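Local coordinates for minor capsid protein (Cafeteriavirus-dependent mavirus, PDB 6G42), which forms the pentons of the virophage capsid, five copies of a jelly-roll protein probably assembling at each icosahedral vertex, at residues 52-63 with 247-255. Residues are numbered along the deposited sequence; the frame is centred on the assembly and turned at random.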
ATOM      1  N   ILE C  52      21.838 -16.571   0.262  1.00 51.11           N
ATOM      2  CA  ILE C  52      20.564 -15.904  -0.034  1.00 51.28           C
ATOM      3  C   ILE C  52      20.746 -14.894  -1.166  1.00 50.24           C
ATOM      4  O   ILE C  52      21.739 -14.156  -1.202  1.00 50.41           O
ATOM      5  CB  ILE C  52      19.944 -15.238   1.222  1.00 52.76           C
ATOM      6  CG1 ILE C  52      18.590 -14.605   0.897  1.00 53.38           C
ATOM      7  CG2 ILE C  52      20.864 -14.184   1.830  1.00 54.29           C
ATOM      8  CD1 ILE C  52      17.731 -14.399   2.128  1.00 54.74           C
ATOM      9  N   VAL C  53      19.792 -14.893  -2.099  1.00 48.90           N
ATOM     10  CA  VAL C  53      19.752 -13.926  -3.188  1.00 47.27           C
ATOM     11  C   VAL C  53      19.104 -12.662  -2.632  1.00 46.83           C
ATOM     12  O   VAL C  53      17.888 -12.615  -2.449  1.00 46.11           O
ATOM     13  CB  VAL C  53      18.965 -14.474  -4.402  1.00 47.75           C
ATOM     14  CG1 VAL C  53      18.886 -13.447  -5.535  1.00 47.16           C
ATOM     15  CG2 VAL C  53      19.610 -15.762  -4.903  1.00 47.99           C
ATOM     16  N   GLU C  54      19.931 -11.655  -2.348  1.00 47.46           N
ATOM     17  CA  GLU C  54      19.471 -10.367  -1.812  1.00 49.47           C
ATOM     18  C   GLU C  54      18.609  -9.589  -2.827  1.00 48.75           C
ATOM     19  O   GLU C  54      17.528  -9.104  -2.491  1.00 45.66           O
ATOM     20  CB  GLU C  54      20.684  -9.524  -1.393  1.00 53.71           C
ATOM     21  CG  GLU C  54      20.394  -8.129  -0.821  1.00 58.98           C
ATOM     22  CD  GLU C  54      19.774  -8.140   0.568  1.00 65.96           C
ATOM     23  OE1 GLU C  54      19.713  -9.223   1.209  1.00 69.03           O
ATOM     24  OE2 GLU C  54      19.354  -7.046   1.028  1.00 70.88           O
ATOM     25  N   GLU C  55      19.092  -9.481  -4.062  1.00 49.26           N
ATOM     26  CA  GLU C  55      18.464  -8.614  -5.057  1.00 51.09           C
ATOM     27  C   GLU C  55      18.816  -9.027  -6.484  1.00 49.78           C
ATOM     28  O   GLU C  55      19.947  -9.431  -6.763  1.00 50.85           O
ATOM     29  CB  GLU C  55      18.889  -7.166  -4.768  1.00 54.72           C
ATOM     30  CG  GLU C  55      18.752  -6.136  -5.884  1.00 58.31           C
ATOM     31  CD  GLU C  55      19.139  -4.727  -5.430  1.00 62.41           C
ATOM     32  OE1 GLU C  55      20.021  -4.598  -4.545  1.00 66.30           O
ATOM     33  OE2 GLU C  55      18.574  -3.745  -5.962  1.00 61.23           O
ATOM     34  N   PHE C  56      17.828  -8.953  -7.373  1.00 47.12           N
ATOM     35  CA  PHE C  56      18.084  -8.978  -8.813  1.00 45.98           C
ATOM     36  C   PHE C  56      17.217  -7.968  -9.565  1.00 45.66           C
ATOM     37  O   PHE C  56      16.250  -7.432  -9.018  1.00 43.76           O
ATOM     38  CB  PHE C  56      17.985 -10.399  -9.410  1.00 44.40           C
ATOM     39  CG  PHE C  56      16.596 -10.986  -9.447  1.00 43.42           C
ATOM     40  CD1 PHE C  56      15.695 -10.633 -10.449  1.00 43.71           C
ATOM     41  CD2 PHE C  56      16.217 -11.957  -8.528  1.00 43.82           C
ATOM     42  CE1 PHE C  56      14.426 -11.194 -10.496  1.00 43.92           C
ATOM     43  CE2 PHE C  56      14.953 -12.529  -8.576  1.00 43.95           C
ATOM     44  CZ  PHE C  56      14.055 -12.148  -9.561  1.00 43.56           C
ATOM     45  N   HIS C  57      17.597  -7.712 -10.816  1.00 45.87           N
ATOM     46  CA  HIS C  57      16.864  -6.809 -11.704  1.00 46.22           C
ATOM     47  C   HIS C  57      16.928  -7.313 -13.146  1.00 46.54           C
ATOM     48  O   HIS C  57      18.003  -7.411 -13.720  1.00 50.04           O
ATOM     49  CB  HIS C  57      17.434  -5.392 -11.587  1.00 46.03           C
ATOM     50  CG  HIS C  57      16.570  -4.319 -12.182  1.00 45.14           C
ATOM     51  ND1 HIS C  57      15.220  -4.467 -12.417  1.00 45.96           N
ATOM     52  CD2 HIS C  57      16.871  -3.056 -12.556  1.00 45.10           C
ATOM     53  CE1 HIS C  57      14.736  -3.349 -12.924  1.00 44.17           C
ATOM     54  NE2 HIS C  57      15.717  -2.477 -13.018  1.00 43.86           N
ATOM     55  N   LEU C  58      15.775  -7.664 -13.705  1.00 45.82           N
ATOM     56  CA  LEU C  58      15.676  -8.147 -15.082  1.00 45.08           C
ATOM     57  C   LEU C  58      15.184  -6.978 -15.926  1.00 45.06           C
ATOM     58  O   LEU C  58      13.985  -6.811 -16.159  1.00 42.87           O
ATOM     59  CB  LEU C  58      14.725  -9.351 -15.177  1.00 44.91           C
ATOM     60  CG  LEU C  58      14.851 -10.412 -14.076  1.00 45.89           C
ATOM     61  CD1 LEU C  58      13.838 -11.520 -14.299  1.00 45.70           C
ATOM     62  CD2 LEU C  58      16.257 -10.989 -13.979  1.00 46.27           C
ATOM     63  N   HIS C  59      16.132  -6.152 -16.359  1.00 45.10           N
ATOM     64  CA  HIS C  59      15.805  -4.876 -16.990  1.00 46.49           C
ATOM     65  C   HIS C  59      15.747  -4.942 -18.506  1.00 45.67           C
ATOM     66  O   HIS C  59      16.755  -5.172 -19.155  1.00 45.07           O
ATOM     67  CB  HIS C  59      16.823  -3.832 -16.559  1.00 48.00           C
ATOM     68  CG  HIS C  59      16.414  -2.434 -16.866  1.00 48.47           C
ATOM     69  ND1 HIS C  59      15.149  -1.957 -16.607  1.00 49.00           N
ATOM     70  CD2 HIS C  59      17.108  -1.404 -17.399  1.00 48.72           C
ATOM     71  CE1 HIS C  59      15.079  -0.691 -16.973  1.00 50.24           C
ATOM     72  NE2 HIS C  59      16.257  -0.330 -17.452  1.00 50.47           N
ATOM     73  N   LYS C  60      14.554  -4.675 -19.044  1.00 46.55           N
ATOM     74  CA  LYS C  60      14.246  -4.785 -20.471  1.00 48.57           C
ATOM     75  C   LYS C  60      14.358  -6.218 -21.000  1.00 50.65           C
ATOM     76  O   LYS C  60      15.317  -6.597 -21.691  1.00 51.12           O
ATOM     77  CB  LYS C  60      15.047  -3.793 -21.311  1.00 49.89           C
ATOM     78  CG  LYS C  60      14.979  -2.396 -20.740  1.00 50.65           C
ATOM     79  CD  LYS C  60      15.614  -1.380 -21.654  1.00 50.40           C
ATOM     80  CE  LYS C  60      15.820  -0.081 -20.908  1.00 49.69           C
ATOM     81  NZ  LYS C  60      16.289   0.973 -21.836  1.00 50.25           N
ATOM     82  N   ILE C  61      13.336  -6.991 -20.645  1.00 50.36           N
ATOM     83  CA  ILE C  61      13.126  -8.351 -21.134  1.00 50.80           C
ATOM     84  C   ILE C  61      11.726  -8.462 -21.717  1.00 51.86           C
ATOM     85  O   ILE C  61      10.912  -7.548 -21.558  1.00 50.26           O
ATOM     86  CB  ILE C  61      13.251  -9.379 -20.003  1.00 51.65           C
ATOM     87  CG1 ILE C  61      12.192  -9.120 -18.925  1.00 51.86           C
ATOM     88  CG2 ILE C  61      14.648  -9.326 -19.406  1.00 52.05           C
ATOM     89  CD1 ILE C  61      11.994 -10.289 -18.005  1.00 53.05           C
ATOM     90  N   ARG C  62      11.449  -9.591 -22.368  1.00 52.59           N
ATOM     91  CA  ARG C  62      10.120  -9.872 -22.926  1.00 51.77           C
ATOM     92  C   ARG C  62       9.552 -11.147 -22.318  1.00 51.23           C
ATOM     93  O   ARG C  62      10.278 -12.120 -22.123  1.00 51.96           O
ATOM     94  CB  ARG C  62      10.189 -10.007 -24.444  1.00 52.94           C
ATOM     95  CG  ARG C  62       8.878  -9.662 -25.122  1.00 55.11           C
ATOM     96  CD  ARG C  62       8.828 -10.140 -26.556  1.00 55.74           C
ATOM     97  NE  ARG C  62       7.641  -9.634 -27.244  1.00 58.53           N
ATOM     98  CZ  ARG C  62       7.227 -10.029 -28.449  1.00 62.11           C
ATOM     99  NH1 ARG C  62       7.897 -10.958 -29.138  1.00 64.05           N
ATOM    100  NH2 ARG C  62       6.125  -9.495 -28.976  1.00 62.17           N
ATOM    101  N   LEU C  63       8.255 -11.135 -22.020  1.00 49.98           N
ATOM    102  CA  LEU C  63       7.571 -12.299 -21.463  1.00 49.01           C
ATOM    103  C   LEU C  63       6.249 -12.549 -22.192  1.00 48.98           C
ATOM    104  O   LEU C  63       5.575 -11.598 -22.592  1.00 49.41           O
ATOM    105  CB  LEU C  63       7.314 -12.105 -19.970  1.00 48.78           C
ATOM    106  CG  LEU C  63       8.528 -12.070 -19.034  1.00 49.69           C
ATOM    107  CD1 LEU C  63       8.082 -11.706 -17.625  1.00 49.49           C
ATOM    108  CD2 LEU C  63       9.285 -13.391 -19.018  1.00 49.51           C
ATOM    109  N   ASP C 247       3.938  -6.966 -22.576  1.00 50.80           N
ATOM    110  CA  ASP C 247       4.891  -8.058 -22.824  1.00 51.88           C
ATOM    111  C   ASP C 247       6.323  -7.677 -22.431  1.00 52.69           C
ATOM    112  O   ASP C 247       7.076  -8.530 -21.948  1.00 54.44           O
ATOM    113  CB  ASP C 247       4.821  -8.616 -24.262  1.00 54.72           C
ATOM    114  CG  ASP C 247       4.799  -7.537 -25.351  1.00 58.51           C
ATOM    115  OD1 ASP C 247       4.277  -6.422 -25.120  1.00 62.67           O
ATOM    116  OD2 ASP C 247       5.272  -7.832 -26.469  1.00 59.33           O
ATOM    117  N   TYR C 248       6.695  -6.412 -22.625  1.00 51.90           N
ATOM    118  CA  TYR C 248       8.022  -5.930 -22.236  1.00 51.18           C
ATOM    119  C   TYR C 248       8.010  -5.414 -20.797  1.00 49.54           C
ATOM    120  O   TYR C 248       7.211  -4.543 -20.454  1.00 49.62           O
ATOM    121  CB  TYR C 248       8.506  -4.843 -23.186  1.00 52.15           C
ATOM    122  CG  TYR C 248       8.765  -5.341 -24.586  1.00 53.41           C
ATOM    123  CD1 TYR C 248       7.717  -5.480 -25.491  1.00 54.03           C
ATOM    124  CD2 TYR C 248      10.058  -5.671 -25.012  1.00 53.85           C
ATOM    125  CE1 TYR C 248       7.940  -5.933 -26.781  1.00 55.50           C
ATOM    126  CE2 TYR C 248      10.292  -6.128 -26.305  1.00 54.65           C
ATOM    127  CZ  TYR C 248       9.226  -6.258 -27.188  1.00 56.56           C
ATOM    128  OH  TYR C 248       9.413  -6.710 -28.477  1.00 58.37           O
ATOM    129  N   ASN C 249       8.908  -5.953 -19.974  1.00 47.18           N
ATOM    130  CA  ASN C 249       8.911  -5.698 -18.537  1.00 46.32           C
ATOM    131  C   ASN C 249      10.299  -5.370 -17.988  1.00 45.02           C
ATOM    132  O   ASN C 249      11.327  -5.626 -18.614  1.00 43.39           O
ATOM    133  CB  ASN C 249       8.339  -6.903 -17.778  1.00 46.83           C
ATOM    134  CG  ASN C 249       6.867  -7.131 -18.066  1.00 47.85           C
ATOM    135  OD1 ASN C 249       6.008  -6.424 -17.550  1.00 51.57           O
ATOM    136  ND2 ASN C 249       6.567  -8.122 -18.892  1.00 49.11           N
ATOM    137  N   SER C 250      10.280  -4.779 -16.798  1.00 44.64           N
ATOM    138  CA  SER C 250      11.460  -4.494 -16.005  1.00 44.91           C
ATOM    139  C   SER C 250      11.119  -5.040 -14.625  1.00 45.96           C
ATOM    140  O   SER C 250      10.275  -4.482 -13.936  1.00 47.09           O
ATOM    141  CB  SER C 250      11.717  -2.986 -15.965  1.00 44.77           C
ATOM    142  OG  SER C 250      12.863  -2.667 -15.201  1.00 42.94           O
ATOM    143  N   ILE C 251      11.741  -6.152 -14.250  1.00 47.58           N
ATOM    144  CA  ILE C 251      11.348  -6.903 -13.057  1.00 47.90           C
ATOM    145  C   ILE C 251      12.385  -6.768 -11.949  1.00 48.46           C
ATOM    146  O   ILE C 251      13.475  -7.317 -12.044  1.00 49.73           O
ATOM    147  CB  ILE C 251      11.104  -8.382 -13.392  1.00 47.87           C
ATOM    148  CG1 ILE C 251       9.936  -8.488 -14.385  1.00 49.68           C
ATOM    149  CG2 ILE C 251      10.797  -9.172 -12.123  1.00 48.27           C
ATOM    150  CD1 ILE C 251       9.696  -9.876 -14.944  1.00 50.98           C
ATOM    151  N   LEU C 252      12.018  -6.039 -10.900  1.00 49.03           N
ATOM    152  CA  LEU C 252      12.873  -5.826  -9.738  1.00 48.51           C
ATOM    153  C   LEU C 252      12.464  -6.748  -8.581  1.00 47.64           C
ATOM    154  O   LEU C 252      11.271  -6.923  -8.303  1.00 45.40           O
ATOM    155  CB  LEU C 252      12.774  -4.362  -9.300  1.00 49.58           C
ATOM    156  CG  LEU C 252      13.614  -3.895  -8.113  1.00 51.10           C
ATOM    157  CD1 LEU C 252      15.100  -4.024  -8.428  1.00 52.47           C
ATOM    158  CD2 LEU C 252      13.253  -2.457  -7.764  1.00 51.23           C
ATOM    159  N   PHE C 253      13.468  -7.347  -7.935  1.00 47.50           N
ATOM    160  CA  PHE C 253      13.285  -8.103  -6.694  1.00 47.51           C
ATOM    161  C   PHE C 253      14.285  -7.624  -5.631  1.00 47.87           C
ATOM    162  O   PHE C 253      15.466  -7.430  -5.922  1.00 46.13           O
ATOM    163  CB  PHE C 253      13.442  -9.607  -6.937  1.00 46.43           C
ATOM    164  CG  PHE C 253      13.530 -10.411  -5.668  1.00 46.73           C
ATOM    165  CD1 PHE C 253      12.419 -10.558  -4.848  1.00 46.87           C
ATOM    166  CD2 PHE C 253      14.731 -10.991  -5.272  1.00 46.60           C
ATOM    167  CE1 PHE C 253      12.497 -11.283  -3.667  1.00 45.83           C
ATOM    168  CE2 PHE C 253      14.810 -11.719  -4.093  1.00 46.84           C
ATOM    169  CZ  PHE C 253      13.693 -11.864  -3.289  1.00 45.31           C
ATOM    170  N   ARG C 254      13.783  -7.423  -4.412  1.00 49.42           N
ATOM    171  CA  ARG C 254      14.591  -7.113  -3.229  1.00 52.02           C
ATOM    172  C   ARG C 254      14.020  -7.887  -2.035  1.00 55.14           C
ATOM    173  O   ARG C 254      12.812  -7.874  -1.815  1.00 55.24           O
ATOM    174  CB  ARG C 254      14.565  -5.610  -2.957  1.00 53.01           C
ATOM    175  CG  ARG C 254      15.299  -4.774  -3.999  1.00 55.78           C
ATOM    176  CD  ARG C 254      15.083  -3.281  -3.790  1.00 58.50           C
ATOM    177  NE  ARG C 254      13.761  -2.826  -4.240  1.00 60.28           N
ATOM    178  CZ  ARG C 254      13.314  -1.571  -4.152  1.00 60.98           C
ATOM    179  NH1 ARG C 254      14.071  -0.605  -3.630  1.00 62.21           N
ATOM    180  NH2 ARG C 254      12.095  -1.273  -4.597  1.00 61.08           N
ATOM    181  N   VAL C 255      14.878  -8.550  -1.259  1.00 60.66           N
ATOM    182  CA  VAL C 255      14.420  -9.509  -0.232  1.00 69.68           C
ATOM    183  C   VAL C 255      13.906  -8.838   1.068  1.00 79.22           C
ATOM    184  O   VAL C 255      14.434  -9.032   2.161  1.00 87.09           O
ATOM    185  CB  VAL C 255      15.485 -10.626   0.023  1.00 69.49           C
ATOM    186  CG1 VAL C 255      16.694 -10.139   0.825  1.00 69.28           C
ATOM    187  CG2 VAL C 255      14.852 -11.852   0.673  1.00 69.47           C
TER
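Phe56 and Phe253 form an antiparallel hydrogen-bonded pair: Phe253 N donates to Phe56 O at 3.0 Å, and Phe56 N donates to Phe253 O. Leu58 and Ile251 repeat this exchange, and so do Ile61 and Asn249, although the G1 bulge at Lys60 and Ile61 sets both residues against Asn249. Single bonds, Val255 N to Glu54 O and Leu63 N to Asp247 O, lie at the two ends, while Glu55, His57 and His59 have backbone hydrogen bonds with strand 296-305 on their other side. Ile251 O also receives a weak bond, 3.4 Å long, from His57 ND1, which meets it ring edge first.

On the face bearing the histidines, Ser250 OG lies near the plane of the His59 ring, 2.8 Å from His59 ND1 and hydrogen-bonded to it. The other nitrogen of His57, NE2, bonds to Tyr282 of a second subunit, and Glu55 OE2 bonds to His203 NE2 of that same subunit. Further along, Arg62 reaches Asp247 side-on: NE and NH2 both hold OD2, each at 3.1 Å, with that oxygen in the guanidinium plane. The arginine chain, extended from CG to NE, passes over the Tyr248 ring, CG standing 3.9 Å above its centre.

The other face is largely apolar, though Asn249 lies on it, its ND2 bonded to Gln246 O. Phe253 CB rests on the Phe56 ring, whose CG sits between backbone N and carbonyl carbon (chi1 69°), while Ile251 CD1 meets Leu63 CD1 at 3.6 Å. Strand 248-264 is an outermost strand of its sheet within the chain, and Ile204 and Tyr238 from the facing sheet pack against Ile251; this packing of one antiparallel sheet on another is that of a single jelly-roll capsid protein.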